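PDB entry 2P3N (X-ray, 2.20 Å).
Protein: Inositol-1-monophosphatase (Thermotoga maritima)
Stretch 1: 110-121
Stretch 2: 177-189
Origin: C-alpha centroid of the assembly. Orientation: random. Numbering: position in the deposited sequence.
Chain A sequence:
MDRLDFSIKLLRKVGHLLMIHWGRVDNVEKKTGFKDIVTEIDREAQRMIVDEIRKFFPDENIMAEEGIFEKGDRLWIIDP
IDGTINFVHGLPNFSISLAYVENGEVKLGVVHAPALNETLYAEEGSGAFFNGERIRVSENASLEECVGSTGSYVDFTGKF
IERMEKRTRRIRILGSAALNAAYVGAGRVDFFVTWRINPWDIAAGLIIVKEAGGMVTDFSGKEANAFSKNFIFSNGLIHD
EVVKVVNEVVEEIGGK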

ATOM      1  N   VAL A 110      12.328 -16.789   3.210  1.00 34.67           N
ATOM      2  CA  VAL A 110      11.648 -15.540   2.925  1.00 33.90           C
ATOM      3  C   VAL A 110      10.360 -15.835   2.172  1.00 33.71           C
ATOM      4  O   VAL A 110      10.339 -16.660   1.255  1.00 34.44           O
ATOM      5  N   VAL A 111       9.275 -15.199   2.609  1.00 31.60           N
ATOM      6  CA  VAL A 111       7.959 -15.363   1.988  1.00 31.42           C
ATOM      7  C   VAL A 111       7.476 -13.956   1.645  1.00 27.24           C
ATOM      8  O   VAL A 111       7.491 -13.066   2.493  1.00 27.08           O
ATOM      9  N   HIS A 112       7.064 -13.746   0.403  1.00 27.04           N
ATOM     10  CA  HIS A 112       6.598 -12.426  -0.003  1.00 27.53           C
ATOM     11  C   HIS A 112       5.225 -12.439  -0.676  1.00 25.83           C
ATOM     12  O   HIS A 112       5.090 -12.870  -1.819  1.00 24.66           O
ATOM     13  N   ALA A 113       4.214 -11.968   0.056  1.00 25.44           N
ATOM     14  CA  ALA A 113       2.852 -11.889  -0.455  1.00 27.53           C
ATOM     15  C   ALA A 113       2.778 -10.530  -1.124  1.00 27.50           C
ATOM     16  O   ALA A 113       2.654  -9.500  -0.462  1.00 27.83           O
ATOM     17  N   PRO A 114       2.851 -10.515  -2.460  1.00 33.30           N
ATOM     18  CA  PRO A 114       2.814  -9.303  -3.293  1.00 29.84           C
ATOM     19  C   PRO A 114       1.611  -8.377  -3.124  1.00 29.10           C
ATOM     20  O   PRO A 114       1.773  -7.186  -2.872  1.00 29.80           O
ATOM     21  N   ALA A 115       0.406  -8.915  -3.275  1.00 25.90           N
ATOM     22  CA  ALA A 115      -0.798  -8.094  -3.160  1.00 29.57           C
ATOM     23  C   ALA A 115      -1.002  -7.527  -1.764  1.00 27.08           C
ATOM     24  O   ALA A 115      -1.787  -6.605  -1.576  1.00 28.48           O
ATOM     25  N   LEU A 116      -0.293  -8.070  -0.786  1.00 23.42           N
ATOM     26  CA  LEU A 116      -0.464  -7.603   0.573  1.00 26.64           C
ATOM     27  C   LEU A 116       0.687  -6.739   1.035  1.00 27.59           C
ATOM     28  O   LEU A 116       0.575  -6.058   2.047  1.00 24.98           O
ATOM     29  N   ASN A 117       1.785  -6.770   0.287  1.00 29.80           N
ATOM     30  CA  ASN A 117       2.993  -6.034   0.647  1.00 27.40           C
ATOM     31  C   ASN A 117       3.518  -6.519   1.999  1.00 24.84           C
ATOM     32  O   ASN A 117       3.922  -5.739   2.856  1.00 22.57           O
ATOM     33  N   GLU A 118       3.502  -7.832   2.174  1.00 25.94           N
ATOM     34  CA  GLU A 118       3.985  -8.436   3.396  1.00 26.49           C
ATOM     35  C   GLU A 118       5.187  -9.285   3.069  1.00 28.80           C
ATOM     36  O   GLU A 118       5.119 -10.166   2.215  1.00 31.01           O
ATOM     37  N   THR A 119       6.300  -9.002   3.732  1.00 28.31           N
ATOM     38  CA  THR A 119       7.512  -9.761   3.516  1.00 27.24           C
ATOM     39  C   THR A 119       7.984 -10.287   4.864  1.00 28.25           C
ATOM     40  O   THR A 119       8.500  -9.545   5.699  1.00 26.02           O
ATOM     41  N   LEU A 120       7.781 -11.584   5.061  1.00 28.94           N
ATOM     42  CA  LEU A 120       8.173 -12.259   6.279  1.00 27.73           C
ATOM     43  C   LEU A 120       9.444 -13.045   5.972  1.00 27.71           C
ATOM     44  O   LEU A 120       9.523 -13.725   4.955  1.00 29.51           O
ATOM     45  N   TYR A 121      10.450 -12.933   6.832  1.00 27.41           N
ATOM     46  CA  TYR A 121      11.699 -13.652   6.610  1.00 26.61           C
ATOM     47  C   TYR A 121      12.434 -13.975   7.896  1.00 30.05           C
ATOM     48  O   TYR A 121      12.162 -13.405   8.947  1.00 33.04           O
ATOM     49  N   ALA A 177       0.158 -21.833   1.687  1.00 43.72           N
ATOM     50  CA  ALA A 177       0.898 -22.635   2.650  1.00 46.01           C
ATOM     51  C   ALA A 177       2.019 -21.820   3.303  1.00 44.76           C
ATOM     52  O   ALA A 177       2.042 -21.619   4.521  1.00 42.59           O
ATOM     53  N   ALA A 178       2.952 -21.361   2.478  1.00 42.94           N
ATOM     54  CA  ALA A 178       4.076 -20.574   2.963  1.00 39.80           C
ATOM     55  C   ALA A 178       3.604 -19.388   3.815  1.00 37.76           C
ATOM     56  O   ALA A 178       4.105 -19.162   4.915  1.00 35.51           O
ATOM     57  N   LEU A 179       2.635 -18.638   3.307  1.00 36.56           N
ATOM     58  CA  LEU A 179       2.122 -17.482   4.026  1.00 37.13           C
ATOM     59  C   LEU A 179       1.419 -17.859   5.331  1.00 40.70           C
ATOM     60  O   LEU A 179       1.456 -17.097   6.292  1.00 42.74           O
ATOM     61  N   ASN A 180       0.787 -19.028   5.375  1.00 40.55           N
ATOM     62  CA  ASN A 180       0.091 -19.450   6.587  1.00 42.61           C
ATOM     63  C   ASN A 180       1.053 -19.877   7.669  1.00 44.81           C
ATOM     64  O   ASN A 180       0.780 -19.692   8.850  1.00 45.88           O
ATOM     65  N   ALA A 181       2.176 -20.460   7.268  1.00 45.70           N
ATOM     66  CA  ALA A 181       3.175 -20.901   8.229  1.00 43.50           C
ATOM     67  C   ALA A 181       3.820 -19.669   8.831  1.00 43.21           C
ATOM     68  O   ALA A 181       4.036 -19.596  10.037  1.00 44.29           O
ATOM     69  N   ALA A 182       4.118 -18.700   7.967  1.00 44.74           N
ATOM     70  CA  ALA A 182       4.749 -17.436   8.358  1.00 39.76           C
ATOM     71  C   ALA A 182       3.847 -16.605   9.262  1.00 36.07           C
ATOM     72  O   ALA A 182       4.329 -15.859  10.114  1.00 35.02           O
ATOM     73  N   TYR A 183       2.540 -16.733   9.075  1.00 31.26           N
ATOM     74  CA  TYR A 183       1.607 -15.994   9.896  1.00 32.00           C
ATOM     75  C   TYR A 183       1.680 -16.439  11.350  1.00 35.27           C
ATOM     76  O   TYR A 183       1.419 -15.645  12.250  1.00 37.52           O
ATOM     77  N   VAL A 184       2.031 -17.701  11.593  1.00 37.09           N
ATOM     78  CA  VAL A 184       2.128 -18.167  12.972  1.00 40.45           C
ATOM     79  C   VAL A 184       3.376 -17.537  13.573  1.00 40.46           C
ATOM     80  O   VAL A 184       3.398 -17.158  14.745  1.00 41.60           O
ATOM     81  N   GLY A 185       4.416 -17.422  12.756  1.00 37.03           N
ATOM     82  CA  GLY A 185       5.650 -16.827  13.226  1.00 34.51           C
ATOM     83  C   GLY A 185       5.447 -15.369  13.585  1.00 35.23           C
ATOM     84  O   GLY A 185       6.155 -14.840  14.433  1.00 36.13           O
ATOM     85  N   ALA A 186       4.476 -14.718  12.941  1.00 38.93           N
ATOM     86  CA  ALA A 186       4.180 -13.303  13.182  1.00 38.09           C
ATOM     87  C   ALA A 186       3.097 -13.114  14.232  1.00 36.98           C
ATOM     88  O   ALA A 186       2.670 -11.995  14.480  1.00 39.35           O
ATOM     89  N   GLY A 187       2.651 -14.211  14.836  1.00 38.65           N
ATOM     90  CA  GLY A 187       1.621 -14.140  15.863  1.00 41.12           C
ATOM     91  C   GLY A 187       0.189 -13.976  15.365  1.00 40.32           C
ATOM     92  O   GLY A 187      -0.756 -13.945  16.155  1.00 40.46           O
ATOM     93  N   ARG A 188       0.015 -13.879  14.054  1.00 38.91           N
ATOM     94  CA  ARG A 188      -1.312 -13.707  13.497  1.00 36.57           C
ATOM     95  C   ARG A 188      -2.207 -14.919  13.717  1.00 37.97           C
ATOM     96  O   ARG A 188      -3.401 -14.766  13.975  1.00 37.46           O
ATOM     97  N   VAL A 189      -1.649 -16.122  13.586  1.00 38.07           N
ATOM     98  CA  VAL A 189      -2.416 -17.343  13.834  1.00 39.73           C
ATOM     99  C   VAL A 189      -1.708 -18.103  14.918  1.00 43.83           C
ATOM    100  O   VAL A 189      -0.547 -17.817  15.223  1.00 44.03           O
TER

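The helix of stretch 2 lies across a β-hairpin, whose strands 110-113 and 118-121 turn alternate side chains, V111, A113, E118 and L120, toward it, while H112, T119 and Y121 point away. The contact opens with A178, whose CB meets CG1 of V111 (chi1 t) at 4.0 Å; a small methyl suits a place where the backbone is close, with V111 CG1 also 4.0 Å from L179 N.

L179 leaves the helix sideways, but its t, p rotamer carries the end of the side chain over the hairpin. L179 CD1 lies 4.0 Å from L120 CD1 and 4.3 Å from V111 CG1; L179 CD2 is 3.8 Å from A113 CB and 4.1 Å from L116 CD1, and A113 CB is also 4.1 Å from L179 CD1. A branched side chain suits this place, since its two methyls spread over four apolar neighbors.

One turn beyond A178, A182 points toward the hairpin, its CB 3.8 Å from L120 CD2. That leucine has chi1 m, with chi2 off-well at 94°.

Y183, its chi1 of -91° between wells, again starts sideways and reaches inward with its end. L120 CD2 approaches the ring edge, 4.4 Å from Y183 CD1, and Y183 OH donates a hydrogen bond to E118 OE2 at 2.6 Å. The phenol thus joins an apolar flank to a polar tip.

A186 points toward the hairpin, its CB 4.0 Å from L120 CD2. Beyond the helix, G187 is the first residue to leave helical phi/psi, in a Schellman motif; its positive phi of 79° favors glycine. R188 then points back toward the hairpin. The extended m, t, t side chain brings R188 NH1 2.7 Å from E118 OE1, forming a hydrogen-bonded salt bridge. E118, itself m, t, therefore has both carboxylate oxygens engaged, its buried charge paired with the guanidinium.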

ATOM      1  CB  VAL A 110      12.555 -14.559   2.133  1.00 35.17           C
ATOM      2  CG1 VAL A 110      13.330 -15.301   1.084  1.00 51.74           C
ATOM      3  CG2 VAL A 110      11.715 -13.466   1.498  1.00 31.47           C
ATOM      4  CB  VAL A 111       6.932 -16.036   2.960  1.00 31.92           C
ATOM      5  CG1 VAL A 111       5.574 -16.180   2.286  1.00 29.61           C
ATOM      6  CG2 VAL A 111       7.426 -17.392   3.387  1.00 31.06           C
ATOM      7  CB  HIS A 112       7.626 -11.757  -0.928  1.00 22.57           C
ATOM      8  CG  HIS A 112       7.187 -10.423  -1.449  1.00 22.73           C
ATOM      9  ND1 HIS A 112       6.937  -9.350  -0.623  1.00 18.81           N
ATOM     10  CD2 HIS A 112       6.918 -10.001  -2.708  1.00 24.12           C
ATOM     11  CE1 HIS A 112       6.532  -8.324  -1.351  1.00 19.40           C
ATOM     12  NE2 HIS A 112       6.513  -8.691  -2.619  1.00 20.50           N
ATOM     13  CB  ALA A 113       1.855 -11.979   0.678  1.00 22.21           C
ATOM     14  CB  PRO A 114       2.913  -9.860  -4.718  1.00 33.02           C
ATOM     15  CG  PRO A 114       3.576 -11.225  -4.533  1.00 30.47           C
ATOM     16  CD  PRO A 114       2.896 -11.730  -3.298  1.00 31.47           C
ATOM     17  CB  ALA A 115      -2.041  -8.904  -3.578  1.00 18.33           C
ATOM     18  CB  LEU A 116      -0.600  -8.796   1.532  1.00 28.00           C
ATOM     19  CG  LEU A 116      -1.715  -9.825   1.327  1.00 26.98           C
ATOM     20  CD1 LEU A 116      -1.644 -10.858   2.444  1.00 20.72           C
ATOM     21  CD2 LEU A 116      -3.079  -9.143   1.330  1.00 22.44           C
ATOM     22  CB  ASN A 117       2.728  -4.533   0.682  1.00 28.92           C
ATOM     23  CG  ASN A 117       2.827  -3.910  -0.680  1.00 34.15           C
ATOM     24  OD1 ASN A 117       3.903  -3.870  -1.272  1.00 42.64           O
ATOM     25  ND2 ASN A 117       1.706  -3.436  -1.199  1.00 39.61           N
ATOM     26  CB  GLU A 118       2.906  -9.309   4.010  1.00 26.00           C
ATOM     27  CG  GLU A 118       1.649  -8.541   4.347  1.00 30.38           C
ATOM     28  CD  GLU A 118       0.623  -9.399   5.037  1.00 33.08           C
ATOM     29  OE1 GLU A 118      -0.220  -8.821   5.761  1.00 38.08           O
ATOM     30  OE2 GLU A 118       0.659 -10.642   4.852  1.00 32.65           O
ATOM     31  CB  THR A 119       8.644  -8.911   2.879  1.00 25.40           C
ATOM     32  OG1 THR A 119       8.138  -8.180   1.752  1.00 25.40           O
ATOM     33  CG2 THR A 119       9.765  -9.840   2.377  1.00 20.88           C
ATOM     34  CB  LEU A 120       7.040 -13.186   6.725  1.00 27.39           C
ATOM     35  CG  LEU A 120       5.741 -12.397   6.912  1.00 27.84           C
ATOM     36  CD1 LEU A 120       4.940 -12.456   5.631  1.00 33.52           C
ATOM     37  CD2 LEU A 120       4.926 -12.966   8.058  1.00 30.46           C
ATOM     38  CB  TYR A 121      12.630 -12.846   5.706  1.00 23.51           C
ATOM     39  CG  TYR A 121      12.840 -11.435   6.176  1.00 22.43           C
ATOM     40  CD1 TYR A 121      11.902 -10.442   5.900  1.00 24.21           C
ATOM     41  CD2 TYR A 121      13.949 -11.100   6.945  1.00 25.29           C
ATOM     42  CE1 TYR A 121      12.062  -9.146   6.385  1.00 25.78           C
ATOM     43  CE2 TYR A 121      14.120  -9.809   7.437  1.00 27.86           C
ATOM     44  CZ  TYR A 121      13.173  -8.840   7.154  1.00 23.12           C
ATOM     45  OH  TYR A 121      13.341  -7.576   7.652  1.00 31.21           O
ATOM     46  CB  ALA A 177       1.483 -23.852   1.949  1.00 47.38           C
ATOM     47  CB  ALA A 178       4.909 -20.084   1.780  1.00 31.43           C
ATOM     48  CB  LEU A 179       1.175 -16.688   3.128  1.00 30.00           C
ATOM     49  CG  LEU A 179       0.745 -15.305   3.627  1.00 31.96           C
ATOM     50  CD1 LEU A 179       1.968 -14.442   3.947  1.00 25.70           C
ATOM     51  CD2 LEU A 179      -0.109 -14.648   2.558  1.00 28.92           C
ATOM     52  CB  ASN A 180      -0.875 -20.599   6.296  1.00 47.21           C
ATOM     53  CG  ASN A 180      -2.163 -20.127   5.650  1.00 52.42           C
ATOM     54  OD1 ASN A 180      -3.016 -20.934   5.273  1.00 61.41           O
ATOM     55  ND2 ASN A 180      -2.315 -18.813   5.522  1.00 57.24           N
ATOM     56  CB  ALA A 181       4.224 -21.748   7.540  1.00 49.70           C
ATOM     57  CB  ALA A 182       5.118 -16.635   7.123  1.00 35.87           C
ATOM     58  CB  TYR A 183       0.184 -16.159   9.358  1.00 24.28           C
ATOM     59  CG  TYR A 183      -0.213 -15.100   8.349  1.00 24.94           C
ATOM     60  CD1 TYR A 183       0.729 -14.184   7.854  1.00 26.16           C
ATOM     61  CD2 TYR A 183      -1.517 -15.020   7.873  1.00 22.07           C
ATOM     62  CE1 TYR A 183       0.375 -13.213   6.904  1.00 24.79           C
ATOM     63  CE2 TYR A 183      -1.882 -14.061   6.928  1.00 22.30           C
ATOM     64  CZ  TYR A 183      -0.933 -13.162   6.446  1.00 27.16           C
ATOM     65  OH  TYR A 183      -1.291 -12.230   5.494  1.00 30.56           O
ATOM     66  CB  VAL A 184       2.232 -19.730  13.089  1.00 43.32           C
ATOM     67  CG1 VAL A 184       1.299 -20.409  12.093  1.00 35.03           C
ATOM     68  CG2 VAL A 184       3.663 -20.185  12.906  1.00 47.24           C
ATOM     69  CB  ALA A 186       3.754 -12.624  11.883  1.00 34.91           C
ATOM     70  CB  ARG A 188      -1.204 -13.369  12.014  1.00 38.77           C
ATOM     71  CG  ARG A 188      -0.392 -12.110  11.769  1.00 33.46           C
ATOM     72  CD  ARG A 188      -0.597 -11.581  10.379  1.00 31.08           C
ATOM     73  NE  ARG A 188       0.014 -10.272  10.235  1.00 27.24           N
ATOM     74  CZ  ARG A 188      -0.083  -9.529   9.142  1.00 31.39           C
ATOM     75  NH1 ARG A 188      -0.769  -9.979   8.098  1.00 30.58           N
ATOM     76  NH2 ARG A 188       0.496  -8.336   9.101  1.00 28.19           N
ATOM     77  CB  VAL A 189      -2.542 -18.281  12.616  1.00 40.59           C
ATOM     78  CG1 VAL A 189      -3.646 -17.785  11.704  1.00 42.87           C
ATOM     79  CG2 VAL A 189      -1.209 -18.403  11.895  1.00 35.62           C
TER